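Local coordinates for protein thermotoga maritima TmcAL (PDB 5Y0T) that belongs to the HIGH nucleotidyl transferase family of the HUP clan and holds adenosine-5'-rp-alpha-thio-triphosphate in a pocket of its mixed alpha/beta fold, at residues A75-G80 and K328-G333; I117-P122 and A179-S184; S317-N322 and D391-N396. All blocks are in the same frame, centred on the assembly; numbering follows the deposited sequence.

Contact 1 of 3, residues A75-G80 and K328-G333; sequences ATQDAG and KSNTKG. With EDO (1,2-ethanediol), chain G.
A side-chain amide pair joins the loop between helices 72-75 and 79-92 to the C-terminal turn of helix 323-332. Gln77 and Asn330 extend toward one another and meet through their carboxamides. Asn330 ND2 donates to Gln77 OE1 at 2.8 Å. Gln77 NE2 returns a bond to Asn330 OD1 at 3.0 Å. Both bonds are almost straight. Each N-H lies in the plane of its own amide and points at a lone pair of the facing carbonyl oxygen. The two amide planes are only 27° apart, so the pair forms a nearly flat, two-bonded ring. The Gln77 chain runs extended beyond CG (chi2 -172°), which carries its amide across to the helix. Gln77 NE2 also bonds to Val73 O, so NE2 has two acceptors. Gln77 O accepts from Gln43 NE2, and the Gln77 side chain packs on Phe316 and His273. Asn330 rests against Phe74. At the far side of the helix end, Lys332 O takes a weak bond from O2 of a bound 1,2-ethanediol, 3.2 Å away. The paired bonds fix the rotation of both amides, since a flip of either one would set O against O and N against N. Gln77 is buried, and its polar end is satisfied by this pairing and by Val73 O.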
loop_
_atom_site.group_PDB
_atom_site.type_symbol
_atom_site.label_atom_id
_atom_site.label_comp_id
_atom_site.label_asym_id
_atom_site.label_seq_id
_atom_site.Cartn_x
_atom_site.Cartn_y
_atom_site.Cartn_z
ATOM N N ALA A 75 -9.938 -13.670 -12.844
ATOM C CA ALA A 75 -10.945 -12.638 -13.114
ATOM C C ALA A 75 -10.338 -11.317 -13.585
ATOM O O ALA A 75 -10.980 -10.553 -14.313
ATOM C CB ALA A 75 -11.816 -12.405 -11.845
ATOM N N THR A 76 -9.130 -11.015 -13.109
ATOM C CA THR A 76 -8.448 -9.790 -13.485
ATOM C C THR A 76 -7.383 -9.944 -14.572
ATOM O O THR A 76 -6.599 -9.021 -14.777
ATOM C CB THR A 76 -7.812 -9.108 -12.256
ATOM O OG1 THR A 76 -6.913 -10.017 -11.620
ATOM C CG2 THR A 76 -8.919 -8.696 -11.270
ATOM N N GLN A 77 -7.271 -11.111 -15.200
ATOM C CA GLN A 77 -6.297 -11.244 -16.293
ATOM C C GLN A 77 -6.855 -10.797 -17.629
ATOM O O GLN A 77 -8.055 -10.561 -17.759
ATOM C CB GLN A 77 -5.828 -12.689 -16.433
ATOM C CG GLN A 77 -4.716 -13.072 -15.505
ATOM C CD GLN A 77 -4.174 -14.440 -15.824
ATOM O OE1 GLN A 77 -3.475 -14.621 -16.818
ATOM N NE2 GLN A 77 -4.501 -15.423 -14.980
ATOM N N ASP A 78 -5.995 -10.779 -18.649
ATOM C CA ASP A 78 -6.458 -10.525 -20.003
ATOM C C ASP A 78 -7.272 -11.729 -20.440
ATOM O O ASP A 78 -7.398 -12.704 -19.688
ATOM C CB ASP A 78 -5.282 -10.257 -20.968
ATOM C CG ASP A 78 -4.283 -11.417 -21.052
ATOM O OD1 ASP A 78 -4.621 -12.583 -20.732
ATOM O OD2 ASP A 78 -3.135 -11.157 -21.463
ATOM N N ALA A 79 -7.817 -11.670 -21.649
ATOM C CA ALA A 79 -8.818 -12.643 -22.073
ATOM C C ALA A 79 -8.337 -14.096 -21.985
ATOM O O ALA A 79 -9.103 -14.961 -21.608
ATOM C CB ALA A 79 -9.274 -12.327 -23.502
ATOM N N GLY A 80 -7.085 -14.360 -22.358
ATOM C CA GLY A 80 -6.539 -15.712 -22.313
ATOM C C GLY A 80 -6.605 -16.336 -20.923
ATOM O O GLY A 80 -7.111 -17.453 -20.740
ATOM N N LYS A 328 1.876 -20.536 -12.442
ATOM C CA LYS A 328 1.313 -21.761 -11.886
ATOM C C LYS A 328 -0.213 -21.799 -12.013
ATOM O O LYS A 328 -0.795 -22.850 -12.312
ATOM C CB LYS A 328 1.708 -21.920 -10.417
ATOM C CG LYS A 328 3.148 -22.372 -10.197
ATOM C CD LYS A 328 3.386 -22.739 -8.736
ATOM C CE LYS A 328 2.520 -23.928 -8.310
ATOM N NZ LYS A 328 2.794 -24.380 -6.906
ATOM N N SER A 329 -0.866 -20.667 -11.773
ATOM C CA SER A 329 -2.324 -20.627 -11.889
ATOM C C SER A 329 -2.760 -20.881 -13.337
ATOM O O SER A 329 -3.789 -21.509 -13.574
ATOM C CB SER A 329 -2.881 -19.288 -11.405
ATOM O OG SER A 329 -2.558 -19.045 -10.043
ATOM N N ASN A 330 -1.975 -20.410 -14.302
ATOM C CA ASN A 330 -2.356 -20.554 -15.711
ATOM C C ASN A 330 -1.970 -21.909 -16.305
ATOM O O ASN A 330 -2.279 -22.209 -17.457
ATOM C CB ASN A 330 -1.738 -19.422 -16.534
ATOM C CG ASN A 330 -2.504 -18.126 -16.375
ATOM O OD1 ASN A 330 -3.593 -18.117 -15.784
ATOM N ND2 ASN A 330 -1.958 -17.024 -16.915
ATOM N N THR A 331 -1.277 -22.703 -15.502
ATOM C CA THR A 331 -0.877 -24.067 -15.841
ATOM C C THR A 331 -1.792 -25.070 -15.131
ATOM O O THR A 331 -2.436 -25.904 -15.760
ATOM C CB THR A 331 0.597 -24.336 -15.455
ATOM O OG1 THR A 331 1.442 -23.413 -16.147
ATOM C CG2 THR A 331 1.008 -25.752 -15.840
ATOM N N LYS A 332 -1.825 -25.006 -13.810
ATOM C CA LYS A 332 -2.645 -25.942 -13.033
ATOM C C LYS A 332 -4.105 -25.497 -12.870
ATOM O O LYS A 332 -4.975 -26.299 -12.514
ATOM C CB LYS A 332 -2.026 -26.147 -11.648
ATOM C CG LYS A 332 -0.567 -26.623 -11.669
ATOM C CD LYS A 332 -0.137 -27.113 -10.271
ATOM C CE LYS A 332 1.265 -27.725 -10.287
ATOM N NZ LYS A 332 1.658 -28.196 -8.920
ATOM N N GLY A 333 -4.388 -24.228 -13.119
ATOM C CA GLY A 333 -5.756 -23.750 -12.992
ATOM C C GLY A 333 -6.174 -23.426 -11.569
ATOM O O GLY A 333 -5.355 -23.452 -10.635
HETATM C C1 EDO G . -6.138 -29.406 -9.381
HETATM O O1 EDO G . -5.953 -30.778 -8.983
HETATM C C2 EDO G . -5.529 -29.180 -10.767
HETATM O O2 EDO G . -4.140 -28.794 -10.636
#

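Contact 2 of 3, residues I117-P122 and A179-S184; sequences ILYEQP and ALKIGS
Tyr119 lays its ring against Leu180, and this packing joins the last turn of helix 108-120 to the last turn of helix 167-182. Ahead of it in sequence, Ile117 and Leu118 serve other neighbours. Ile117 packs on Tyr150 and Phe151 of helix 139-153, and Leu118 on Tyr125, Arg143 and Val173. Tyr119 then turns to the second segment, and its CA is 6.8 Å from the CA of Leu180. Its CG stands anti to the backbone N (chi1 174°), which swings the ring out toward helix 167-182. Leu180 CB sits over the centre of one ring face, 3.7 Å from the Tyr119 ring centroid and 13° off the ring normal. This is a CH-pi contact. Leu180 CD1 reaches back along the ring to Tyr119 CB, at 3.7 Å. At the other end of the ring, Tyr119 CE1 comes to 3.6 Å from Leu180 O, and Lys181 CA lies obliquely nearby. The Lys181 chain leads away from the tyrosine. After Tyr119 the helix closes. Gln121 has positive phi, and its side chain folds back so that NE2 donates to Leu118 O at 2.8 Å. On the partner helix, Gly183 takes positive phi in a Schellman motif: Ser184 N bonds to Ala179 O at 2.8 Å and Gly183 N to Leu180 O at 3.1 Å. No hydrogen bond crosses between the segments. The two helix ends are held here by dispersion and CH-pi packing at the protein surface, with the flat ring resting on a leucine and the adjoining backbone.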
loop_
_atom_site.group_PDB
_atom_site.type_symbol
_atom_site.label_atom_id
_atom_site.label_comp_id
_atom_site.label_asym_id
_atom_site.label_seq_id
_atom_site.Cartn_x
_atom_site.Cartn_y
_atom_site.Cartn_z
ATOM N N ILE A 117 -6.875 -24.191 -34.584
ATOM C CA ILE A 117 -5.550 -23.802 -35.066
ATOM C C ILE A 117 -4.651 -23.382 -33.917
ATOM O O ILE A 117 -3.503 -23.829 -33.826
ATOM C CB ILE A 117 -5.642 -22.665 -36.104
ATOM C CG1 ILE A 117 -6.413 -23.149 -37.329
ATOM C CG2 ILE A 117 -4.245 -22.206 -36.532
ATOM C CD1 ILE A 117 -6.894 -22.020 -38.242
ATOM N N LEU A 118 -5.169 -22.545 -33.021
ATOM C CA LEU A 118 -4.383 -22.094 -31.873
ATOM C C LEU A 118 -4.050 -23.237 -30.917
ATOM O O LEU A 118 -3.032 -23.209 -30.222
ATOM C CB LEU A 118 -5.125 -20.994 -31.102
ATOM C CG LEU A 118 -5.536 -19.748 -31.894
ATOM C CD1 LEU A 118 -6.267 -18.777 -30.988
ATOM C CD2 LEU A 118 -4.314 -19.079 -32.531
ATOM N N TYR A 119 -4.928 -24.229 -30.863
ATOM C CA TYR A 119 -4.699 -25.411 -30.039
ATOM C C TYR A 119 -3.641 -26.321 -30.658
ATOM O O TYR A 119 -2.700 -26.753 -29.991
ATOM C CB TYR A 119 -6.015 -26.174 -29.846
ATOM C CG TYR A 119 -5.883 -27.500 -29.134
ATOM C CD1 TYR A 119 -5.310 -27.586 -27.861
ATOM C CD2 TYR A 119 -6.355 -28.665 -29.720
ATOM C CE1 TYR A 119 -5.191 -28.809 -27.207
ATOM C CE2 TYR A 119 -6.245 -29.888 -29.076
ATOM C CZ TYR A 119 -5.666 -29.955 -27.824
ATOM O OH TYR A 119 -5.563 -31.178 -27.205
ATOM N N GLU A 120 -3.782 -26.614 -31.944
ATOM C CA GLU A 120 -2.856 -27.546 -32.579
ATOM C C GLU A 120 -1.513 -26.914 -32.927
ATOM O O GLU A 120 -0.504 -27.615 -33.021
ATOM C CB GLU A 120 -3.500 -28.149 -33.815
ATOM C CG GLU A 120 -4.604 -29.118 -33.446
ATOM C CD GLU A 120 -5.234 -29.751 -34.651
ATOM O OE1 GLU A 120 -4.907 -29.324 -35.779
ATOM O OE2 GLU A 120 -6.050 -30.675 -34.469
ATOM N N GLN A 121 -1.503 -25.595 -33.081
ATOM C CA GLN A 121 -0.266 -24.863 -33.362
ATOM C C GLN A 121 0.487 -25.423 -34.576
ATOM O O GLN A 121 1.646 -25.812 -34.455
ATOM C CB GLN A 121 0.656 -24.884 -32.130
ATOM C CG GLN A 121 0.157 -24.071 -30.930
ATOM C CD GLN A 121 0.332 -22.567 -31.152
ATOM O OE1 GLN A 121 1.376 -22.122 -31.621
ATOM N NE2 GLN A 121 -0.703 -21.785 -30.832
ATOM N N PRO A 122 -0.163 -25.472 -35.753
ATOM C CA PRO A 122 0.575 -25.952 -36.928
ATOM C C PRO A 122 1.805 -25.075 -37.227
ATOM O O PRO A 122 1.752 -23.862 -37.001
ATOM C CB PRO A 122 -0.462 -25.866 -38.057
ATOM C CG PRO A 122 -1.457 -24.843 -37.582
ATOM C CD PRO A 122 -1.520 -25.005 -36.094
ATOM N N ALA A 179 -10.950 -25.064 -23.352
ATOM C CA ALA A 179 -11.604 -26.363 -23.236
ATOM C C ALA A 179 -10.799 -27.433 -23.964
ATOM O O ALA A 179 -10.661 -28.545 -23.470
ATOM C CB ALA A 179 -13.003 -26.302 -23.792
ATOM N N LEU A 180 -10.274 -27.092 -25.145
ATOM C CA LEU A 180 -9.431 -28.031 -25.891
ATOM C C LEU A 180 -8.195 -28.375 -25.069
ATOM O O LEU A 180 -7.844 -29.551 -24.919
ATOM C CB LEU A 180 -9.021 -27.449 -27.256
ATOM C CG LEU A 180 -10.148 -27.384 -28.291
ATOM C CD1 LEU A 180 -9.699 -26.694 -29.596
ATOM C CD2 LEU A 180 -10.649 -28.793 -28.568
ATOM N N LYS A 181 -7.546 -27.354 -24.516
ATOM C CA LYS A 181 -6.332 -27.599 -23.729
ATOM C C LYS A 181 -6.570 -28.537 -22.556
ATOM O O LYS A 181 -5.739 -29.401 -22.274
ATOM C CB LYS A 181 -5.733 -26.290 -23.205
ATOM C CG LYS A 181 -5.191 -25.381 -24.285
ATOM C CD LYS A 181 -4.103 -24.473 -23.732
ATOM C CE LYS A 181 -4.449 -23.982 -22.339
ATOM N NZ LYS A 181 -3.552 -22.879 -21.897
ATOM N N ILE A 182 -7.679 -28.367 -21.847
ATOM C CA ILE A 182 -7.897 -29.208 -20.684
ATOM C C ILE A 182 -8.678 -30.471 -21.007
ATOM O O ILE A 182 -8.981 -31.253 -20.114
ATOM C CB ILE A 182 -8.611 -28.433 -19.534
ATOM C CG1 ILE A 182 -10.055 -28.071 -19.891
ATOM C CG2 ILE A 182 -7.803 -27.189 -19.168
ATOM C CD1 ILE A 182 -10.829 -27.450 -18.692
ATOM N N GLY A 183 -8.995 -30.686 -22.280
ATOM C CA GLY A 183 -9.662 -31.918 -22.668
ATOM C C GLY A 183 -11.128 -31.960 -22.281
ATOM O O GLY A 183 -11.693 -33.024 -22.088
ATOM N N SER A 184 -11.768 -30.799 -22.194
ATOM C CA SER A 184 -13.170 -30.746 -21.798
ATOM C C SER A 184 -14.114 -31.185 -22.926
ATOM O O SER A 184 -13.838 -30.957 -24.100
ATOM C CB SER A 184 -13.529 -29.329 -21.348
ATOM O OG SER A 184 -14.931 -29.184 -21.202
#

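Contact 3 of 3, residues S317-N322 and D391-N396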
loop_
_atom_site.group_PDB
_atom_site.type_symbol
_atom_site.label_atom_id
_atom_site.label_comp_id
_atom_site.label_asym_id
_atom_site.label_seq_id
_atom_site.Cartn_x
_atom_site.Cartn_y
_atom_site.Cartn_z
ATOM N N SER A 317 -0.308 -5.141 -9.204
ATOM C CA SER A 317 0.704 -4.540 -8.341
ATOM C C SER A 317 0.226 -4.391 -6.896
ATOM O O SER A 317 0.925 -4.765 -5.955
ATOM C CB SER A 317 1.132 -3.177 -8.890
ATOM O OG SER A 317 1.665 -3.315 -10.189
ATOM N N VAL A 318 -0.964 -3.840 -6.705
ATOM C CA VAL A 318 -1.421 -3.586 -5.344
ATOM C C VAL A 318 -1.686 -4.900 -4.596
ATOM O O VAL A 318 -1.519 -4.971 -3.379
ATOM C CB VAL A 318 -2.672 -2.685 -5.340
ATOM C CG1 VAL A 318 -3.934 -3.486 -5.672
ATOM C CG2 VAL A 318 -2.820 -1.996 -4.007
ATOM N N PHE A 319 -2.058 -5.949 -5.322
ATOM C CA PHE A 319 -2.336 -7.245 -4.710
ATOM C C PHE A 319 -1.110 -8.152 -4.740
ATOM O O PHE A 319 -1.177 -9.310 -4.321
ATOM C CB PHE A 319 -3.526 -7.913 -5.411
ATOM C CG PHE A 319 -4.838 -7.217 -5.155
ATOM C CD1 PHE A 319 -5.133 -6.734 -3.886
ATOM C CD2 PHE A 319 -5.761 -7.031 -6.180
ATOM C CE1 PHE A 319 -6.332 -6.078 -3.621
ATOM C CE2 PHE A 319 -6.968 -6.377 -5.938
ATOM C CZ PHE A 319 -7.257 -5.899 -4.654
ATOM N N GLU A 320 0.001 -7.610 -5.240
ATOM C CA GLU A 320 1.277 -8.335 -5.328
ATOM C C GLU A 320 1.109 -9.664 -6.040
ATOM O O GLU A 320 1.524 -10.720 -5.559
ATOM C CB GLU A 320 1.876 -8.552 -3.936
ATOM C CG GLU A 320 2.237 -7.254 -3.242
ATOM C CD GLU A 320 2.965 -7.470 -1.931
ATOM O OE1 GLU A 320 2.525 -8.340 -1.144
ATOM O OE2 GLU A 320 3.973 -6.763 -1.693
ATOM N N VAL A 321 0.511 -9.605 -7.211
ATOM C CA VAL A 321 0.236 -10.825 -7.937
ATOM C C VAL A 321 1.466 -11.082 -8.802
ATOM O O VAL A 321 1.633 -10.482 -9.863
ATOM C CB VAL A 321 -1.061 -10.643 -8.774
ATOM C CG1 VAL A 321 -1.379 -11.865 -9.613
ATOM C CG2 VAL A 321 -2.236 -10.299 -7.840
ATOM N N ASN A 322 2.310 -12.021 -8.378
ATOM C CA ASN A 322 3.629 -12.090 -8.985
ATOM C C ASN A 322 3.652 -13.071 -10.149
ATOM O O ASN A 322 2.691 -13.815 -10.361
ATOM C CB ASN A 322 4.693 -12.458 -7.939
ATOM C CG ASN A 322 4.436 -13.803 -7.279
ATOM O OD1 ASN A 322 4.657 -14.855 -7.879
ATOM N ND2 ASN A 322 3.984 -13.773 -6.030
ATOM N N ASP A 391 -8.288 -14.063 -3.130
ATOM C CA ASP A 391 -9.731 -13.793 -3.169
ATOM C C ASP A 391 -10.202 -13.025 -1.922
ATOM O O ASP A 391 -10.959 -12.051 -2.019
ATOM C CB ASP A 391 -10.531 -15.100 -3.305
ATOM C CG ASP A 391 -10.382 -15.744 -4.679
ATOM O OD1 ASP A 391 -9.817 -15.098 -5.593
ATOM O OD2 ASP A 391 -10.817 -16.911 -4.838
ATOM N N VAL A 392 -9.727 -13.456 -0.760
ATOM C CA VAL A 392 -10.080 -12.833 0.530
ATOM C C VAL A 392 -9.501 -11.420 0.648
ATOM O O VAL A 392 -10.183 -10.484 1.083
ATOM C CB VAL A 392 -9.583 -13.696 1.705
ATOM C CG1 VAL A 392 -9.723 -12.951 3.047
ATOM C CG2 VAL A 392 -10.352 -15.008 1.736
ATOM N N LYS A 393 -8.245 -11.279 0.234
ATOM C CA LYS A 393 -7.558 -9.993 0.278
ATOM C C LYS A 393 -8.276 -8.966 -0.604
ATOM O O LYS A 393 -8.449 -7.804 -0.215
ATOM C CB LYS A 393 -6.094 -10.162 -0.156
ATOM C CG LYS A 393 -5.368 -8.854 -0.461
ATOM C CD LYS A 393 -3.845 -9.041 -0.509
ATOM C CE LYS A 393 -3.390 -9.923 -1.661
ATOM N NZ LYS A 393 -1.915 -10.220 -1.611
ATOM N N ALA A 394 -8.705 -9.393 -1.788
ATOM C CA ALA A 394 -9.406 -8.493 -2.698
ATOM C C ALA A 394 -10.708 -7.999 -2.075
ATOM O O ALA A 394 -11.048 -6.816 -2.174
ATOM C CB ALA A 394 -9.682 -9.179 -4.033
ATOM N N THR A 395 -11.443 -8.908 -1.446
ATOM C CA THR A 395 -12.678 -8.544 -0.747
ATOM C C THR A 395 -12.420 -7.566 0.384
ATOM O O THR A 395 -13.135 -6.573 0.547
ATOM C CB THR A 395 -13.398 -9.810 -0.177
ATOM O OG1 THR A 395 -13.666 -10.715 -1.250
ATOM C CG2 THR A 395 -14.715 -9.461 0.492
ATOM N N ASN A 396 -11.399 -7.847 1.181
ATOM C CA ASN A 396 -11.106 -6.996 2.324
ATOM C C ASN A 396 -10.669 -5.597 1.908
ATOM O O ASN A 396 -11.046 -4.606 2.538
ATOM C CB ASN A 396 -10.041 -7.652 3.199
ATOM C CG ASN A 396 -10.569 -8.878 3.923
ATOM O OD1 ASN A 396 -11.786 -9.060 4.048
ATOM N ND2 ASN A 396 -9.661 -9.712 4.431
HETATM O O HOH W 1 -0.433 -7.928 -0.979
#
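Just past the end of helix 307-318, Glu320 takes positive phi and closes a Schellman motif; Phe319 CA lies 7.5 Å from Ala394 CA of helix 381-399. The side chains of Phe319 and Lys393 run alongside in opposite senses, the ring toward the helix and the lysine back toward the turn. Phe319 CZ approaches Ala394 CA at 3.9 Å and Ala394 CB at 4.1 Å. Phe319 CD1 lies 4.0 Å from Lys393 CG. Both Lys393 CG and Ala394 CA approach the ring obliquely, while Val318 CG1 covers the centre of one ring face. Phe41 and Phe397 add edge-to-face ring contacts, and Leu263 of the second subunit also packs on Phe319. Lys393 starts out stretched away from its own backbone N (chi1 166°), and its chain bends at chi3 (66°), which brings NZ over the turn. There Lys393 NZ donates to Phe319 O at 3.0 Å. NZ approaches from above the carbonyl plane, 43° off it. Lys393 NZ also donates to a water at 2.8 Å, and that water donates to Glu320 OE1. Lys393 and Glu320 are thus bridged by water, with no direct salt bridge between them. Arg262 of the second subunit packs on Lys393 and donates from NH1 to Asn396 O, so the contact borders the subunit interface. The lysine joins two kinds of contact: its aliphatic part lies beside a buried ring, and its ammonium binds a carbonyl of the turn that follows the helix. Glu320 OE1 is 4.8 Å from Lys393 NZ, so the opposite charges probably attract at a distance, with the water between them.

How the contacts relate
Contact 1 lies between the other two, its centre 16 Å from that of contact 2 and 15 Å from that of contact 3. Contacts 2 and 3 are 30 Å apart between centres. No two of them touch. Helix 79-92 connects contacts 1 and 2: it starts in segment 75-80, and farther along it packs on segment 179-184. Contacts 1 and 3 alternate along the chain, and helices 307-318 and 323-332 follow each other. Helix 381-399 carries segment 391-396 and also packs on segment 328-333 through Leu383. The Gln77 side chain is about 14 Å from the bound adenosine-5'-rp-alpha-thio-triphosphate. Contact 3 alone meets the second subunit.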